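Local coordinates for xyloglucan-specific endo-beta-1,4-glucanase BoGH9A (Bacteroides ovatus, PDB 6DHT), which hydrolyses internal beta-1,4-glucosidic linkages in the backbone of xyloglucan, releasing xyloglucan oligosaccharides, at residues 65-70 / 428-433; 146-151 / 259-264. All blocks are in the same frame, centred on the assembly; numbering follows the deposited sequence.

In the fold
The two contacts lie toward different ends of the molecule, their centres about 45 Å apart and their nearest atoms about 27 Å. Contact 1 joins the N-terminal Ig-like domain, in the loop between strands 62-63 and 72-76, to the loop that leads into helix 439-458 of the family 9 catalytic domain. Contact 2 stays within the catalytic domain, where strands 143-145 and 259-260 are parallel neighbours in a small mixed sheet. Along the chain, 146-151 and 259-264 both fall between 65-70 and 428-433, nesting contact 2 inside the loop closed by contact 1. One contact thus ties domain to domain; the other joins two catalytic-domain segments at the end of neighbouring parallel strands.

Contact 1 of 2, residues 65-70 / 428-433; sequences SAWSDK and YGNDAK
The carbonyl O of N430 and the backbone N of A66 share one water, which donates to N430 O at 2.8 Å and accepts from A66 N at 2.9 Å. Beside this bridge the contact is carried by W67, whose six-membered ring is pushed rim-first against the backbone of 429-432. CH2 stands 3.5 Å from N430 C, with D431 N at the ring edge and in its plane. Next to it, CZ3 comes obliquely to 3.4 Å from A432 N. The indole CG lies between its own backbone N and carbonyl carbon (chi1 58°), which brings it back toward S65, whose OG sits over one face of the ring, offset toward the rim. The pyrrole N-H serves another partner, the carboxylate of D534, which probably limits the rotation of the ring. At the margin N430 OD1 reaches S65 CB at 3.4 Å. The opposing loop is stiffened from within: D434 OD2 accepts from both G429 N and D431 N, and D431 OD1 closes an Asx turn by taking K433 N on its anti lone pair at 2.8 Å. The positive phi of G429 (117°) suits a glycine, since a CB would collide with the carbonyl O of Y428. One water bridge and one tryptophan rim make an interdomain contact: a loop of the N-terminal Ig-like domain rests on a catalytic-domain loop, in the two-domain layout of Ig-bearing family 9 glucanases.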
ATOM      1  N   SER A  65      10.460  13.722 -22.174  1.00 27.02           N
ATOM      2  CA  SER A  65      10.356  12.270 -22.175  1.00 26.37           C
ATOM      3  C   SER A  65      10.372  11.780 -23.613  1.00 26.24           C
ATOM      4  O   SER A  65      10.206  12.569 -24.543  1.00 30.53           O
ATOM      5  CB  SER A  65       9.047  11.820 -21.520  1.00 27.18           C
ATOM      6  OG  SER A  65       7.936  12.294 -22.263  1.00 27.95           O
ATOM      7  N   ALA A  66      10.514  10.474 -23.793  1.00 27.80           N
ATOM      8  CA  ALA A  66      10.606   9.889 -25.125  1.00 29.50           C
ATOM      9  C   ALA A  66       9.332  10.081 -25.930  1.00 38.79           C
ATOM     10  O   ALA A  66       9.381  10.112 -27.162  1.00 36.40           O
ATOM     11  CB  ALA A  66      10.931   8.413 -25.023  1.00 31.34           C
ATOM     12  N   TRP A  67       8.197  10.224 -25.248  1.00 27.39           N
ATOM     13  CA  TRP A  67       6.886  10.138 -25.901  1.00 29.64           C
ATOM     14  C   TRP A  67       6.105  11.450 -25.996  1.00 24.89           C
ATOM     15  O   TRP A  67       5.061  11.501 -26.647  1.00 35.03           O
ATOM     16  CB  TRP A  67       6.020   9.114 -25.167  1.00 26.36           C
ATOM     17  CG  TRP A  67       5.820   9.441 -23.710  1.00 25.57           C
ATOM     18  CD1 TRP A  67       4.917  10.322 -23.180  1.00 26.45           C
ATOM     19  CD2 TRP A  67       6.535   8.881 -22.603  1.00 23.97           C
ATOM     20  NE1 TRP A  67       5.022  10.335 -21.806  1.00 24.11           N
ATOM     21  CE2 TRP A  67       6.016   9.469 -21.431  1.00 24.50           C
ATOM     22  CE3 TRP A  67       7.566   7.946 -22.491  1.00 26.55           C
ATOM     23  CZ2 TRP A  67       6.488   9.137 -20.159  1.00 24.13           C
ATOM     24  CZ3 TRP A  67       8.037   7.625 -21.235  1.00 26.56           C
ATOM     25  CH2 TRP A  67       7.503   8.225 -20.085  1.00 24.54           C
ATOM     26  N   SER A  68       6.591  12.496 -25.346  1.00 29.23           N
ATOM     27  CA  SER A  68       5.875  13.763 -25.318  1.00 28.84           C
ATOM     28  C   SER A  68       6.787  14.874 -25.789  1.00 30.15           C
ATOM     29  O   SER A  68       7.943  14.952 -25.376  1.00 30.01           O
ATOM     30  CB  SER A  68       5.369  14.088 -23.910  1.00 31.96           C
ATOM     31  OG  SER A  68       4.840  15.410 -23.865  1.00 28.42           O
ATOM     32  N   ASP A  69       6.260  15.737 -26.653  1.00 31.62           N
ATOM     33  CA  ASP A  69       7.042  16.848 -27.157  1.00 28.73           C
ATOM     34  C   ASP A  69       7.020  18.043 -26.210  1.00 34.99           C
ATOM     35  O   ASP A  69       7.635  19.075 -26.495  1.00 32.94           O
ATOM     36  CB  ASP A  69       6.546  17.266 -28.539  1.00 40.40           C
ATOM     37  CG  ASP A  69       7.589  18.056 -29.313  1.00 54.61           C
ATOM     38  OD1 ASP A  69       8.756  17.599 -29.369  1.00 51.43           O
ATOM     39  OD2 ASP A  69       7.246  19.142 -29.837  1.00 49.12           O
ATOM     40  N   LYS A  70       6.333  17.908 -25.074  1.00 25.72           N
ATOM     41  CA  LYS A  70       6.277  19.000 -24.107  1.00 30.66           C
ATOM     42  C   LYS A  70       7.660  19.243 -23.524  1.00 26.57           C
ATOM     43  O   LYS A  70       8.394  18.292 -23.233  1.00 27.74           O
ATOM     44  CB  LYS A  70       5.318  18.675 -22.951  1.00 23.25           C
ATOM     45  CG  LYS A  70       3.834  18.684 -23.255  1.00 23.17           C
ATOM     46  CD  LYS A  70       3.096  18.009 -22.100  1.00 25.87           C
ATOM     47  CE  LYS A  70       1.604  18.168 -22.177  1.00 26.39           C
ATOM     48  NZ  LYS A  70       0.935  17.515 -21.008  1.00 28.05           N
ATOM     49  N   TYR A 428      10.811   7.461 -10.713  1.00 14.97           N
ATOM     50  CA  TYR A 428       9.604   6.964 -11.343  1.00 16.73           C
ATOM     51  C   TYR A 428       9.027   7.977 -12.341  1.00 15.86           C
ATOM     52  O   TYR A 428       8.958   9.165 -12.051  1.00 16.42           O
ATOM     53  CB  TYR A 428       8.549   6.664 -10.269  1.00 16.05           C
ATOM     54  CG  TYR A 428       7.234   6.251 -10.887  1.00 15.71           C
ATOM     55  CD1 TYR A 428       6.999   4.939 -11.282  1.00 16.08           C
ATOM     56  CD2 TYR A 428       6.231   7.177 -11.148  1.00 14.04           C
ATOM     57  CE1 TYR A 428       5.814   4.559 -11.870  1.00 17.30           C
ATOM     58  CE2 TYR A 428       5.044   6.803 -11.739  1.00 15.56           C
ATOM     59  CZ  TYR A 428       4.840   5.497 -12.121  1.00 16.45           C
ATOM     60  OH  TYR A 428       3.650   5.099 -12.706  1.00 16.43           O
ATOM     61  N   GLY A 429       8.621   7.489 -13.511  1.00 17.46           N
ATOM     62  CA  GLY A 429       7.743   8.244 -14.393  1.00 17.63           C
ATOM     63  C   GLY A 429       8.318   8.622 -15.735  1.00 21.78           C
ATOM     64  O   GLY A 429       7.669   9.361 -16.453  1.00 19.09           O
ATOM     65  N   ASN A 430       9.505   8.125 -16.070  1.00 18.52           N
ATOM     66  CA  ASN A 430      10.132   8.476 -17.348  1.00 20.90           C
ATOM     67  C   ASN A 430      10.385   7.287 -18.268  1.00 22.78           C
ATOM     68  O   ASN A 430      11.150   7.393 -19.240  1.00 28.05           O
ATOM     69  CB  ASN A 430      11.428   9.243 -17.132  1.00 20.36           C
ATOM     70  CG  ASN A 430      11.774  10.145 -18.311  1.00 21.91           C
ATOM     71  OD1 ASN A 430      10.898  10.752 -18.931  1.00 22.19           O
ATOM     72  ND2 ASN A 430      13.050  10.216 -18.629  1.00 25.81           N
ATOM     73  N   ASP A 431       9.725   6.174 -17.978  1.00 23.23           N
ATOM     74  CA  ASP A 431       9.748   5.000 -18.841  1.00 22.90           C
ATOM     75  C   ASP A 431       8.306   4.604 -19.108  1.00 24.34           C
ATOM     76  O   ASP A 431       7.503   4.544 -18.181  1.00 23.75           O
ATOM     77  CB  ASP A 431      10.489   3.856 -18.143  1.00 25.74           C
ATOM     78  CG  ASP A 431      10.759   2.667 -19.062  1.00 31.87           C
ATOM     79  OD1 ASP A 431       9.824   2.141 -19.695  1.00 30.14           O
ATOM     80  OD2 ASP A 431      11.933   2.256 -19.150  1.00 42.68           O
ATOM     81  N   ALA A 432       7.971   4.327 -20.363  1.00 25.68           N
ATOM     82  CA  ALA A 432       6.598   3.972 -20.726  1.00 24.45           C
ATOM     83  C   ALA A 432       6.102   2.753 -19.958  1.00 22.56           C
ATOM     84  O   ALA A 432       4.911   2.605 -19.717  1.00 26.07           O
ATOM     85  CB  ALA A 432       6.496   3.718 -22.224  1.00 26.22           C
ATOM     86  N   LYS A 433       7.021   1.883 -19.568  1.00 25.90           N
ATOM     87  CA  LYS A 433       6.645   0.669 -18.868  1.00 27.47           C
ATOM     88  C   LYS A 433       6.301   0.942 -17.409  1.00 25.68           C
ATOM     89  O   LYS A 433       5.908   0.028 -16.683  1.00 26.28           O
ATOM     90  CB  LYS A 433       7.777  -0.354 -18.950  1.00 33.87           C
ATOM     91  CG  LYS A 433       7.985  -0.869 -20.362  1.00 36.69           C
ATOM     92  CD  LYS A 433       9.085  -1.903 -20.433  1.00 40.84           C
ATOM     93  CE  LYS A 433       9.026  -2.634 -21.765  1.00 48.93           C
ATOM     94  NZ  LYS A 433      10.026  -3.727 -21.857  1.00 58.50           N
TER
HETATM   95  O   HOH W   1      11.514   8.913 -21.580  1.00 28.29           O

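Contact 2 of 2, residues 146-151 / 259-264; sequences HPSAAS and YVVQKS
H146 pairs with V260 at the backbone, H146 N donating to V260 O over 3.1 Å, while its imidazole fills the tightly packed part of the contact. CG is anti to the backbone N (chi1 -167°), and V261 CG1 and P147 CD lie over opposite faces of the ring. Its CD2 edge is turned to the face of Y259 in an offset edge-to-face pair, planes at 87° and centroids 5.5 Å apart. On the other flank ND1 is gripped twice by S148: the backbone N donates to it from a position tilted out of the ring plane, and OG is hydrogen-bonded to ND1 at 2.7 Å. The same hydroxyl takes the N-H of Q262 at 3.1 Å, through a rather bent bond, and so ties the imidazole to segment 259-264. NE2 is hydrogen-bonded to P326 O, outside the two segments. An alanine in place of H146 would probably leave S148 OG without its imidazole mate, take the edge-to-face partner from Y259 and open a gap beside V261 CG1. A149 CB closes the tight zone, 3.6 Å from V261 C. Beyond it the packing gives way to water: one molecule links S148 O to K263 N, and another bridges A149 O and K263 NZ. The extended K263 chain brings NZ no nearer than 4.2 Å to S151 CB, its charge being met by D233 and D230. With V260 also bonded to L144, the H146 bond continues the pairing of 143-145 and 259-260 into a 3-10 turn, at the end of two inner, parallel strands of the catalytic domain's mixed sheet.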
ATOM      1  N   HIS A 146     -18.434 -23.245  -0.452  1.00 23.24           N
ATOM      2  CA  HIS A 146     -18.538 -23.535  -1.871  1.00 28.72           C
ATOM      3  C   HIS A 146     -18.091 -24.976  -2.130  1.00 27.17           C
ATOM      4  O   HIS A 146     -17.308 -25.519  -1.360  1.00 27.78           O
ATOM      5  CB  HIS A 146     -17.643 -22.565  -2.623  1.00 29.56           C
ATOM      6  CG  HIS A 146     -17.858 -22.534  -4.100  1.00 23.28           C
ATOM      7  ND1 HIS A 146     -17.017 -23.173  -4.985  1.00 27.16           N
ATOM      8  CD2 HIS A 146     -18.792 -21.912  -4.855  1.00 22.12           C
ATOM      9  CE1 HIS A 146     -17.422 -22.946  -6.219  1.00 25.29           C
ATOM     10  NE2 HIS A 146     -18.495 -22.174  -6.170  1.00 25.91           N
ATOM     11  N   PRO A 147     -18.614 -25.613  -3.193  1.00 31.21           N
ATOM     12  CA  PRO A 147     -18.140 -26.972  -3.472  1.00 32.63           C
ATOM     13  C   PRO A 147     -16.616 -27.073  -3.622  1.00 36.20           C
ATOM     14  O   PRO A 147     -16.047 -28.092  -3.241  1.00 32.62           O
ATOM     15  CB  PRO A 147     -18.845 -27.310  -4.787  1.00 35.51           C
ATOM     16  CG  PRO A 147     -20.129 -26.566  -4.705  1.00 31.63           C
ATOM     17  CD  PRO A 147     -19.788 -25.264  -4.015  1.00 35.27           C
ATOM     18  N   SER A 148     -15.971 -26.029  -4.137  1.00 30.46           N
ATOM     19  CA  SER A 148     -14.517 -26.047  -4.302  1.00 33.28           C
ATOM     20  C   SER A 148     -13.775 -26.064  -2.958  1.00 26.32           C
ATOM     21  O   SER A 148     -12.591 -26.409  -2.901  1.00 31.81           O
ATOM     22  CB  SER A 148     -14.060 -24.832  -5.093  1.00 36.06           C
ATOM     23  OG  SER A 148     -14.410 -23.645  -4.405  1.00 28.73           O
ATOM     24  N   ALA A 149     -14.471 -25.708  -1.883  1.00 28.44           N
ATOM     25  CA  ALA A 149     -13.863 -25.603  -0.565  1.00 27.81           C
ATOM     26  C   ALA A 149     -14.235 -26.743   0.378  1.00 24.47           C
ATOM     27  O   ALA A 149     -13.777 -26.767   1.519  1.00 28.53           O
ATOM     28  CB  ALA A 149     -14.234 -24.254   0.074  1.00 28.88           C
ATOM     29  N   ALA A 150     -15.048 -27.688  -0.095  1.00 30.59           N
ATOM     30  CA  ALA A 150     -15.571 -28.743   0.772  1.00 32.33           C
ATOM     31  C   ALA A 150     -14.489 -29.603   1.411  1.00 32.52           C
ATOM     32  O   ALA A 150     -13.464 -29.890   0.796  1.00 37.46           O
ATOM     33  CB  ALA A 150     -16.523 -29.631  -0.009  1.00 35.42           C
ATOM     34  N   SER A 151     -14.742 -30.009   2.649  1.00 33.39           N
ATOM     35  CA  SER A 151     -13.875 -30.947   3.359  1.00 38.10           C
ATOM     36  C   SER A 151     -14.756 -31.997   4.062  1.00 42.75           C
ATOM     37  O   SER A 151     -15.976 -31.828   4.124  1.00 41.21           O
ATOM     38  CB  SER A 151     -12.998 -30.186   4.355  1.00 37.06           C
ATOM     39  OG  SER A 151     -13.766 -29.630   5.407  1.00 37.42           O
ATOM     40  N   TYR A 259     -19.725 -16.833  -0.218  1.00 21.23           N
ATOM     41  CA  TYR A 259     -19.059 -18.136  -0.179  1.00 19.31           C
ATOM     42  C   TYR A 259     -17.603 -18.013   0.231  1.00 24.29           C
ATOM     43  O   TYR A 259     -16.988 -16.987  -0.035  1.00 20.86           O
ATOM     44  CB  TYR A 259     -19.051 -18.794  -1.559  1.00 23.59           C
ATOM     45  CG  TYR A 259     -20.409 -19.138  -2.130  1.00 25.44           C
ATOM     46  CD1 TYR A 259     -21.129 -18.205  -2.843  1.00 26.44           C
ATOM     47  CD2 TYR A 259     -20.940 -20.408  -1.977  1.00 26.77           C
ATOM     48  CE1 TYR A 259     -22.367 -18.509  -3.377  1.00 28.19           C
ATOM     49  CE2 TYR A 259     -22.182 -20.730  -2.515  1.00 29.82           C
ATOM     50  CZ  TYR A 259     -22.887 -19.771  -3.207  1.00 34.59           C
ATOM     51  OH  TYR A 259     -24.121 -20.064  -3.748  1.00 32.53           O
ATOM     52  N   VAL A 260     -17.063 -19.049   0.858  1.00 22.96           N
ATOM     53  CA  VAL A 260     -15.610 -19.248   0.898  1.00 24.14           C
ATOM     54  C   VAL A 260     -15.272 -20.311  -0.136  1.00 30.04           C
ATOM     55  O   VAL A 260     -16.009 -21.294  -0.310  1.00 26.26           O
ATOM     56  CB  VAL A 260     -15.041 -19.607   2.304  1.00 23.77           C
ATOM     57  CG1 VAL A 260     -15.293 -18.473   3.304  1.00 23.61           C
ATOM     58  CG2 VAL A 260     -15.609 -20.912   2.817  1.00 29.81           C
ATOM     59  N   VAL A 261     -14.197 -20.083  -0.868  1.00 21.87           N
ATOM     60  CA  VAL A 261     -13.802 -20.959  -1.953  1.00 24.10           C
ATOM     61  C   VAL A 261     -12.482 -21.691  -1.682  1.00 22.93           C
ATOM     62  O   VAL A 261     -11.877 -21.557  -0.600  1.00 23.45           O
ATOM     63  CB  VAL A 261     -13.740 -20.177  -3.255  1.00 20.97           C
ATOM     64  CG1 VAL A 261     -15.099 -19.552  -3.548  1.00 23.42           C
ATOM     65  CG2 VAL A 261     -12.673 -19.085  -3.171  1.00 25.06           C
ATOM     66  N   GLN A 262     -12.080 -22.466  -2.691  1.00 25.47           N
ATOM     67  CA  GLN A 262     -10.913 -23.344  -2.688  1.00 22.74           C
ATOM     68  C   GLN A 262      -9.723 -22.846  -1.868  1.00 23.20           C
ATOM     69  O   GLN A 262      -9.274 -21.714  -2.039  1.00 24.02           O
ATOM     70  CB  GLN A 262     -10.445 -23.542  -4.130  1.00 24.86           C
ATOM     71  CG  GLN A 262      -9.320 -24.553  -4.320  1.00 29.63           C
ATOM     72  CD  GLN A 262      -8.398 -24.208  -5.491  1.00 34.09           C
ATOM     73  OE1 GLN A 262      -8.821 -24.180  -6.649  1.00 31.32           O
ATOM     74  NE2 GLN A 262      -7.126 -23.925  -5.186  1.00 34.46           N
ATOM     75  N   LYS A 263      -9.206 -23.712  -1.011  1.00 23.64           N
ATOM     76  CA  LYS A 263      -7.940 -23.461  -0.323  1.00 24.71           C
ATOM     77  C   LYS A 263      -6.805 -23.325  -1.333  1.00 27.15           C
ATOM     78  O   LYS A 263      -6.761 -24.046  -2.323  1.00 24.50           O
ATOM     79  CB  LYS A 263      -7.646 -24.619   0.632  1.00 22.70           C
ATOM     80  CG  LYS A 263      -8.617 -24.753   1.781  1.00 22.02           C
ATOM     81  CD  LYS A 263      -8.437 -26.111   2.461  1.00 23.14           C
ATOM     82  CE  LYS A 263      -9.352 -26.271   3.651  1.00 26.99           C
ATOM     83  NZ  LYS A 263      -9.633 -27.719   3.933  1.00 30.38           N
ATOM     84  N   SER A 264      -5.873 -22.396  -1.097  1.00 21.98           N
ATOM     85  CA  SER A 264      -4.733 -22.231  -2.003  1.00 21.12           C
ATOM     86  C   SER A 264      -3.432 -22.176  -1.209  1.00 21.65           C
ATOM     87  O   SER A 264      -3.431 -21.828  -0.033  1.00 22.19           O
ATOM     88  CB  SER A 264      -4.874 -20.973  -2.843  1.00 24.40           C
ATOM     89  OG  SER A 264      -4.756 -19.819  -2.023  1.00 23.03           O
TER
HETATM   90  O   HOH W   2     -10.410 -26.351  -0.903  1.00 27.00           O
HETATM   91  O   HOH W   3     -11.199 -27.995   1.389  1.00 34.23           O